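Long-range contacts in putative arylalkylamine N-Acetyltransferase 7 (Aedes aegypti, PDB 4FD7), which probably transfers an acetyl group from acetyl-CoA to an amine nitrogen of its substrate, as a GNAT-fold member of the insect arylalkylamine N-acetyltransferases: residues Arg5-Phe11 with Asp35-Asp39; Phe41-Ile45 with Trp78-Pro83; Gln194-Thr198 with Phe229-Met233. All coordinates share one frame. Numbering follows the deposited sequence.

Contact 1 (Arg5-Phe11 with Asp35-Asp39)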
loop_
_atom_site.group_PDB
_atom_site.type_symbol
_atom_site.label_atom_id
_atom_site.label_comp_id
_atom_site.label_asym_id
_atom_site.label_seq_id
_atom_site.Cartn_x
_atom_site.Cartn_y
_atom_site.Cartn_z
ATOM N N ARG A 5 9.177 9.206 12.665
ATOM C CA ARG A 5 8.846 10.473 12.037
ATOM C C ARG A 5 9.018 11.595 13.047
ATOM O O ARG A 5 8.506 11.496 14.162
ATOM C CB ARG A 5 7.394 10.458 11.557
ATOM C CG ARG A 5 6.859 11.836 11.126
ATOM C CD ARG A 5 5.461 11.698 10.525
ATOM N NE ARG A 5 4.843 13.003 10.293
ATOM C CZ ARG A 5 3.841 13.220 9.446
ATOM N NH1 ARG A 5 3.345 14.445 9.302
ATOM N NH2 ARG A 5 3.334 12.211 8.754
ATOM N N SER A 6 9.730 12.658 12.667
ATOM C CA SER A 6 9.962 13.768 13.596
ATOM C C SER A 6 8.677 14.505 13.941
ATOM O O SER A 6 7.868 14.784 13.052
ATOM C CB SER A 6 10.944 14.771 12.998
ATOM O OG SER A 6 10.872 15.978 13.727
ATOM N N VAL A 7 8.518 14.858 15.217
ATOM C CA VAL A 7 7.305 15.527 15.690
ATOM C C VAL A 7 7.212 16.962 15.178
ATOM O O VAL A 7 6.156 17.599 15.266
ATOM C CB VAL A 7 7.192 15.504 17.235
ATOM C CG1 VAL A 7 7.191 14.056 17.755
ATOM C CG2 VAL A 7 8.328 16.305 17.872
ATOM N N LYS A 8 8.307 17.455 14.609
ATOM C CA LYS A 8 8.347 18.828 14.109
ATOM C C LYS A 8 7.713 18.980 12.725
ATOM O O LYS A 8 7.374 20.092 12.312
ATOM C CB LYS A 8 9.779 19.342 14.087
ATOM C CG LYS A 8 10.584 18.923 15.299
ATOM C CD LYS A 8 11.318 20.115 15.898
ATOM C CE LYS A 8 12.475 19.665 16.764
ATOM N NZ LYS A 8 13.670 20.543 16.546
ATOM N N VAL A 9 7.578 17.870 12.006
ATOM C CA VAL A 9 6.823 17.858 10.755
ATOM C C VAL A 9 5.349 18.061 11.087
ATOM O O VAL A 9 4.803 17.336 11.911
ATOM C CB VAL A 9 6.998 16.511 10.018
ATOM C CG1 VAL A 9 6.215 16.500 8.715
ATOM C CG2 VAL A 9 8.483 16.226 9.759
ATOM N N PRO A 10 4.691 19.056 10.459
ATOM C CA PRO A 10 3.287 19.315 10.823
ATOM C C PRO A 10 2.407 18.077 10.669
ATOM O O PRO A 10 2.586 17.313 9.716
ATOM C CB PRO A 10 2.862 20.415 9.835
ATOM C CG PRO A 10 4.170 21.101 9.471
ATOM C CD PRO A 10 5.177 19.983 9.419
ATOM N N PHE A 11 1.488 17.880 11.611
ATOM C CA PHE A 11 0.624 16.716 11.590
ATOM C C PHE A 11 -0.745 17.060 12.151
ATOM O O PHE A 11 -0.844 17.638 13.239
ATOM C CB PHE A 11 1.248 15.561 12.382
ATOM C CG PHE A 11 0.454 14.282 12.307
ATOM C CD1 PHE A 11 -0.472 13.967 13.288
ATOM C CD2 PHE A 11 0.635 13.397 11.246
ATOM C CE1 PHE A 11 -1.213 12.786 13.219
ATOM C CE2 PHE A 11 -0.094 12.213 11.169
ATOM C CZ PHE A 11 -1.027 11.917 12.151
ATOM N N ASP A 35 -2.015 13.235 5.711
ATOM C CA ASP A 35 -1.786 12.349 6.856
ATOM C C ASP A 35 -3.123 11.865 7.386
ATOM O O ASP A 35 -4.088 12.636 7.468
ATOM C CB ASP A 35 -1.079 13.080 7.995
ATOM C CG ASP A 35 0.368 13.378 7.703
ATOM O OD1 ASP A 35 1.067 12.519 7.114
ATOM O OD2 ASP A 35 0.812 14.486 8.093
ATOM N N LEU A 36 -3.190 10.586 7.739
ATOM C CA LEU A 36 -4.404 10.013 8.303
ATOM C C LEU A 36 -4.524 10.426 9.766
ATOM O O LEU A 36 -3.675 10.056 10.577
ATOM C CB LEU A 36 -4.344 8.482 8.202
ATOM C CG LEU A 36 -5.499 7.748 8.882
ATOM C CD1 LEU A 36 -6.799 7.974 8.114
ATOM C CD2 LEU A 36 -5.204 6.244 9.008
ATOM N N PRO A 37 -5.566 11.215 10.109
ATOM C CA PRO A 37 -5.737 11.662 11.496
ATOM C C PRO A 37 -5.976 10.488 12.428
ATOM O O PRO A 37 -6.605 9.501 12.034
ATOM C CB PRO A 37 -6.992 12.556 11.430
ATOM C CG PRO A 37 -7.077 12.999 9.995
ATOM C CD PRO A 37 -6.581 11.803 9.213
ATOM N N GLU A 38 -5.480 10.584 13.654
ATOM C CA GLU A 38 -5.637 9.481 14.598
ATOM C C GLU A 38 -7.106 9.083 14.797
ATOM O O GLU A 38 -7.430 7.899 14.847
ATOM C CB GLU A 38 -4.972 9.810 15.933
ATOM C CG GLU A 38 -3.446 9.986 15.842
ATOM C CD GLU A 38 -2.691 8.967 16.680
ATOM O OE1 GLU A 38 -3.363 8.151 17.351
ATOM O OE2 GLU A 38 -1.432 8.969 16.663
ATOM N N ASP A 39 -8.001 10.068 14.858
ATOM C CA ASP A 39 -9.413 9.773 15.124
ATOM C C ASP A 39 -10.126 9.178 13.915
ATOM O O ASP A 39 -11.333 8.962 13.949
ATOM C CB ASP A 39 -10.156 11.026 15.610
ATOM C CG ASP A 39 -10.209 12.119 14.562
ATOM O OD1 ASP A 39 -9.559 11.974 13.509
ATOM O OD2 ASP A 39 -10.888 13.140 14.804
#
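A bidentate salt bridge ties the N-terminal arm of the chain, ahead of strand 14-21, to the point where strand 28-35 gives way to the loop before helix 41-55. The extended side chain of Arg5 presents its guanidinium edge to Asp35, with NH1 of Arg5 2.8 Å from OD2 of Asp35 and NH2 of Arg5 2.8 Å from OD1 of Asp35. A type I turn from Ser6 to Val9, with an ST turn in which Ser6 OG accepts from Lys8 N, brings the chain back so that Phe11 reaches the same neighbourhood. There Phe11 CZ lies 3.6 Å from Leu36 O, and the CG of Glu38 approaches the ring edge. The carboxylate of Asp35 also accepts hydrogen bonds from Ser13 N and Trp15 NE1, while Glu38 forms a salt bridge with Arg85. With both oxygens of a buried aspartate engaged by Arg5, the contact shows how a charge at a strand end can be neutralised by an irregular arm.

Contact 2 (Phe41-Ile45 with Trp78-Pro83)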
loop_
_atom_site.group_PDB
_atom_site.type_symbol
_atom_site.label_atom_id
_atom_site.label_comp_id
_atom_site.label_asym_id
_atom_site.label_seq_id
_atom_site.Cartn_x
_atom_site.Cartn_y
_atom_site.Cartn_z
ATOM N N PHE A 41 -8.391 6.461 12.444
ATOM C CA PHE A 41 -7.702 5.172 12.341
ATOM C C PHE A 41 -8.680 4.003 12.124
ATOM O O PHE A 41 -8.540 3.245 11.161
ATOM C CB PHE A 41 -6.804 4.901 13.555
ATOM C CG PHE A 41 -5.474 5.617 13.511
ATOM C CD1 PHE A 41 -5.184 6.529 12.504
ATOM C CD2 PHE A 41 -4.505 5.354 14.464
ATOM C CE1 PHE A 41 -3.953 7.178 12.461
ATOM C CE2 PHE A 41 -3.277 5.987 14.431
ATOM C CZ PHE A 41 -2.998 6.905 13.430
ATOM N N GLU A 42 -9.698 3.878 12.976
ATOM C CA GLU A 42 -10.585 2.725 12.829
ATOM C C GLU A 42 -11.352 2.831 11.517
ATOM O O GLU A 42 -11.531 1.811 10.830
ATOM C CB GLU A 42 -11.532 2.510 14.019
ATOM C CG GLU A 42 -12.239 1.127 13.992
ATOM C CD GLU A 42 -11.328 -0.053 14.384
ATOM O OE1 GLU A 42 -10.342 0.164 15.126
ATOM O OE2 GLU A 42 -11.605 -1.200 13.955
ATOM N N ASP A 43 -11.744 4.052 11.130
ATOM C CA ASP A 43 -12.489 4.203 9.891
ATOM C C ASP A 43 -11.629 3.651 8.761
ATOM O O ASP A 43 -12.104 2.861 7.930
ATOM C CB ASP A 43 -12.878 5.671 9.649
ATOM C CG ASP A 43 -13.956 6.154 10.606
ATOM O OD1 ASP A 43 -14.674 5.304 11.163
ATOM O OD2 ASP A 43 -14.092 7.383 10.786
ATOM N N ALA A 44 -10.335 3.994 8.807
ATOM C CA ALA A 44 -9.401 3.542 7.784
ATOM C C ALA A 44 -9.344 2.022 7.770
ATOM O O ALA A 44 -9.439 1.396 6.705
ATOM C CB ALA A 44 -8.021 4.128 8.023
ATOM N N ILE A 45 -9.220 1.442 8.963
ATOM C CA ILE A 45 -9.148 -0.002 9.090
ATOM C C ILE A 45 -10.392 -0.591 8.440
ATOM O O ILE A 45 -10.297 -1.507 7.609
ATOM C CB ILE A 45 -9.039 -0.420 10.569
ATOM C CG1 ILE A 45 -7.661 -0.052 11.120
ATOM C CG2 ILE A 45 -9.344 -1.918 10.748
ATOM C CD1 ILE A 45 -6.526 -0.640 10.346
ATOM N N TRP A 78 -1.878 -3.960 10.250
ATOM C CA TRP A 78 -2.215 -2.557 9.998
ATOM C C TRP A 78 -2.237 -1.747 11.290
ATOM O O TRP A 78 -1.723 -0.619 11.332
ATOM C CB TRP A 78 -3.578 -2.449 9.323
ATOM C CG TRP A 78 -3.603 -2.920 7.900
ATOM C CD1 TRP A 78 -2.603 -2.796 6.970
ATOM C CD2 TRP A 78 -4.701 -3.548 7.225
ATOM N NE1 TRP A 78 -3.010 -3.320 5.765
ATOM C CE2 TRP A 78 -4.294 -3.794 5.894
ATOM C CE3 TRP A 78 -5.986 -3.937 7.620
ATOM C CZ2 TRP A 78 -5.126 -4.406 4.956
ATOM C CZ3 TRP A 78 -6.813 -4.558 6.688
ATOM C CH2 TRP A 78 -6.378 -4.786 5.374
ATOM N N LYS A 79 -2.866 -2.311 12.330
ATOM C CA LYS A 79 -2.952 -1.626 13.617
ATOM C C LYS A 79 -1.585 -1.394 14.234
ATOM O O LYS A 79 -1.375 -0.358 14.877
ATOM C CB LYS A 79 -3.893 -2.339 14.599
ATOM C CG LYS A 79 -5.356 -2.137 14.247
ATOM C CD LYS A 79 -6.294 -2.606 15.338
ATOM C CE LYS A 79 -7.722 -2.385 14.897
ATOM N NZ LYS A 79 -8.692 -2.695 15.977
ATOM N N ALA A 80 -0.663 -2.330 14.034
ATOM C CA ALA A 80 0.717 -2.105 14.484
ATOM C C ALA A 80 1.403 -1.000 13.691
ATOM O O ALA A 80 2.275 -0.297 14.225
ATOM C CB ALA A 80 1.543 -3.381 14.422
ATOM N N MET A 81 1.029 -0.847 12.424
ATOM C CA MET A 81 1.675 0.163 11.568
ATOM C C MET A 81 1.196 1.607 11.770
ATOM O O MET A 81 1.987 2.542 11.663
ATOM C CB MET A 81 1.497 -0.196 10.091
ATOM C CG MET A 81 2.188 -1.497 9.670
ATOM S SD MET A 81 1.669 -1.979 8.015
ATOM C CE MET A 81 2.350 -0.638 7.050
ATOM N N LEU A 82 -0.097 1.787 12.019
ATOM C CA LEU A 82 -0.692 3.132 12.077
ATOM C C LEU A 82 0.002 4.158 12.985
ATOM O O LEU A 82 0.118 5.321 12.595
ATOM C CB LEU A 82 -2.185 3.054 12.428
ATOM C CG LEU A 82 -3.061 2.395 11.365
ATOM C CD1 LEU A 82 -4.360 1.915 11.980
ATOM C CD2 LEU A 82 -3.338 3.373 10.246
ATOM N N PRO A 83 0.458 3.742 14.187
ATOM C CA PRO A 83 1.097 4.727 15.077
ATOM C C PRO A 83 2.392 5.314 14.548
ATOM O O PRO A 83 2.916 6.220 15.210
ATOM C CB PRO A 83 1.424 3.904 16.333
ATOM C CG PRO A 83 0.458 2.780 16.313
ATOM C CD PRO A 83 0.284 2.442 14.867
#
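Ile45, Leu82 and Phe41 carry most of this contact, in which the first turn of helix 41-55 packs against the C-terminal end of helix 68-81 and the short 3-10 turn that follows it. Ile45 has the largest area covered: its CD1 sits 3.6 Å from CB of Trp78 and 3.7 Å from CD1 of Leu82, so that a single methyl group fills the space between residues one helical turn apart. Leu82 meets the other helix at two places, since its CB also lies over the face of the Phe41 ring, 3.9 Å from the ring centroid and 20° off the normal, a CH-pi contact. Phe41 and Ile45, themselves one turn apart, thus grip Leu82 together. Where the interface meets solvent the chemistry changes: Lys79 NZ approaches Glu42 OE1 at 3.4 Å, a salt bridge whose hydrogen bond is weak. Apolar groups inside and a loose ion pair at the margin illustrate a common division in helix packing. Beneath, the pair rests on the antiparallel sheet: Trp78 and Leu82 both touch Ile103 of strand 98-108, Trp78 NE1 donates to Met151 O in strand 146-155, and Met48 and Cys49, farther along helix 41-55, continue the packing round the indole.

Contact 3 (Gln194-Thr198 with Phe229-Met233)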
loop_
_atom_site.group_PDB
_atom_site.type_symbol
_atom_site.label_atom_id
_atom_site.label_comp_id
_atom_site.label_asym_id
_atom_site.label_seq_id
_atom_site.Cartn_x
_atom_site.Cartn_y
_atom_site.Cartn_z
ATOM N N GLN A 194 -0.112 -1.543 -10.429
ATOM C CA GLN A 194 1.145 -1.428 -11.171
ATOM C C GLN A 194 1.110 -0.276 -12.180
ATOM O O GLN A 194 2.085 0.466 -12.318
ATOM C CB GLN A 194 1.494 -2.756 -11.856
ATOM C CG GLN A 194 1.887 -3.868 -10.854
ATOM C CD GLN A 194 1.659 -5.267 -11.395
ATOM O OE1 GLN A 194 1.415 -5.457 -12.595
ATOM N NE2 GLN A 194 1.735 -6.265 -10.503
ATOM N N THR A 195 -0.023 -0.125 -12.867
ATOM C CA THR A 195 -0.230 0.986 -13.800
ATOM C C THR A 195 -0.104 2.343 -13.097
ATOM O O THR A 195 0.545 3.270 -13.602
ATOM C CB THR A 195 -1.616 0.867 -14.484
ATOM O OG1 THR A 195 -1.647 -0.322 -15.288
ATOM C CG2 THR A 195 -1.910 2.086 -15.361
ATOM N N ALA A 196 -0.721 2.433 -11.924
ATOM C CA ALA A 196 -0.735 3.649 -11.115
ATOM C C ALA A 196 0.681 4.003 -10.681
ATOM O O ALA A 196 1.142 5.153 -10.815
ATOM C CB ALA A 196 -1.616 3.439 -9.916
ATOM N N ALA A 197 1.388 2.989 -10.188
ATOM C CA ALA A 197 2.755 3.203 -9.735
ATOM C C ALA A 197 3.627 3.644 -10.906
ATOM O O ALA A 197 4.481 4.521 -10.766
ATOM C CB ALA A 197 3.303 1.938 -9.077
ATOM N N THR A 198 3.397 3.051 -12.075
ATOM C CA THR A 198 4.166 3.418 -13.261
ATOM C C THR A 198 3.933 4.882 -13.611
ATOM O O THR A 198 4.885 5.640 -13.823
ATOM C CB THR A 198 3.829 2.510 -14.455
ATOM O OG1 THR A 198 4.396 1.207 -14.228
ATOM C CG2 THR A 198 4.383 3.091 -15.765
ATOM N N PHE A 229 1.283 -10.821 -12.962
ATOM C CA PHE A 229 2.584 -10.499 -12.385
ATOM C C PHE A 229 2.483 -9.849 -11.002
ATOM O O PHE A 229 1.539 -9.109 -10.710
ATOM C CB PHE A 229 3.384 -9.610 -13.348
ATOM C CG PHE A 229 4.043 -10.372 -14.461
ATOM C CD1 PHE A 229 3.365 -10.645 -15.632
ATOM C CD2 PHE A 229 5.342 -10.836 -14.322
ATOM C CE1 PHE A 229 3.978 -11.360 -16.645
ATOM C CE2 PHE A 229 5.960 -11.546 -15.337
ATOM C CZ PHE A 229 5.274 -11.802 -16.503
ATOM N N CYS A 230 3.454 -10.169 -10.151
ATOM C CA CYS A 230 3.654 -9.542 -8.856
ATOM C C CYS A 230 4.934 -8.739 -9.031
ATOM O O CYS A 230 5.975 -9.305 -9.401
ATOM C CB CYS A 230 3.854 -10.623 -7.794
ATOM S SG CYS A 230 4.023 -10.048 -6.097
ATOM N N LYS A 231 4.861 -7.425 -8.832
ATOM C CA LYS A 231 6.028 -6.595 -9.130
ATOM C C LYS A 231 6.484 -5.751 -7.950
ATOM O O LYS A 231 5.702 -4.978 -7.416
ATOM C CB LYS A 231 5.734 -5.666 -10.311
ATOM C CG LYS A 231 5.347 -6.365 -11.598
ATOM C CD LYS A 231 5.300 -5.384 -12.760
ATOM C CE LYS A 231 4.722 -6.020 -14.015
ATOM N NZ LYS A 231 4.696 -5.065 -15.166
ATOM N N TYR A 232 7.773 -5.814 -7.626
ATOM C CA TYR A 232 8.344 -4.905 -6.643
ATOM C C TYR A 232 8.834 -3.697 -7.447
ATOM O O TYR A 232 9.593 -3.846 -8.404
ATOM C CB TYR A 232 9.482 -5.550 -5.858
ATOM C CG TYR A 232 9.466 -5.181 -4.392
ATOM C CD1 TYR A 232 8.735 -5.926 -3.477
ATOM C CD2 TYR A 232 10.168 -4.077 -3.927
ATOM C CE1 TYR A 232 8.713 -5.589 -2.139
ATOM C CE2 TYR A 232 10.151 -3.732 -2.588
ATOM C CZ TYR A 232 9.422 -4.492 -1.700
ATOM O OH TYR A 232 9.401 -4.153 -0.366
ATOM N N MET A 233 8.381 -2.510 -7.065
ATOM C CA MET A 233 8.665 -1.276 -7.804
ATOM C C MET A 233 9.170 -0.180 -6.858
ATOM O O MET A 233 8.753 -0.103 -5.680
ATOM C CB MET A 233 7.440 -0.813 -8.599
ATOM C CG MET A 233 6.833 -1.894 -9.494
ATOM S SD MET A 233 5.307 -1.303 -10.262
ATOM C CE MET A 233 5.977 -0.098 -11.409
#
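Helix segment 194-198 and strand segment 229-233 run in nearly the same direction, their axes 21° apart and 10.3 Å from each other at closest approach, the spacing of a helix laid on a sheet. The closest CA pairs are Gln194 with Lys231 (7.4 Å) and Ala197 with Met233 (7.7 Å), so about one helical turn keeps step with two strand residues. Lys231 and Met233 direct their CA-to-CB bonds toward the helix, whereas that of Cys230 points away, as the pleat of a strand requires.

Gln194 supplies the polar anchor. Its CA-to-CB bond points toward the strand, and its amide reaches the backbone there: NE2 of Gln194 donates to the main-chain O of Phe229 at 2.9 Å; the same amide also bonds to Phe188 O of neighbouring strand 183-188, linking the helix to two strands. OE1 of Gln194 lies 3.6 Å from CE of Lys231, whose ammonium goes on to a salt bridge with Glu204. At the other end the contact is largely apolar: Met233 SD packs 4.0 Å from CB of Ala197, and Met233 CE reaches within 3.5 Å of Thr198 OG1. The small alanine leaves room for the methionine beneath the helix.

Strand 229-236 is the middle strand of a three-stranded antiparallel sheet, between 183-188 and 203-209, and helix 191-200 connects those two outer strands across one face. Such a helix-covered C-terminal sheet, with the last strand inserted between its predecessors, is characteristic of the GNAT fold.

The three contacts follow one another along the chain, each closing before the next opens. Contacts 1 and 2 are neighbours, their centres 14 Å apart, and meet through Leu36: its side chain packs on Ala44 and Leu82, and O of Leu36 lies 3.5 Å from CE1 of Phe41, at the ring edge. Together they form one continuous patch at the five-stranded sheet, joining the N-terminal arm, the end of strand 28-35 and two helices. Contact 3, on the opposite side of the chain's centre, packs a helix on the three-stranded sheet; its centre is 28 Å from that of contact 1 and 24 Å from that of contact 2, and it touches neither.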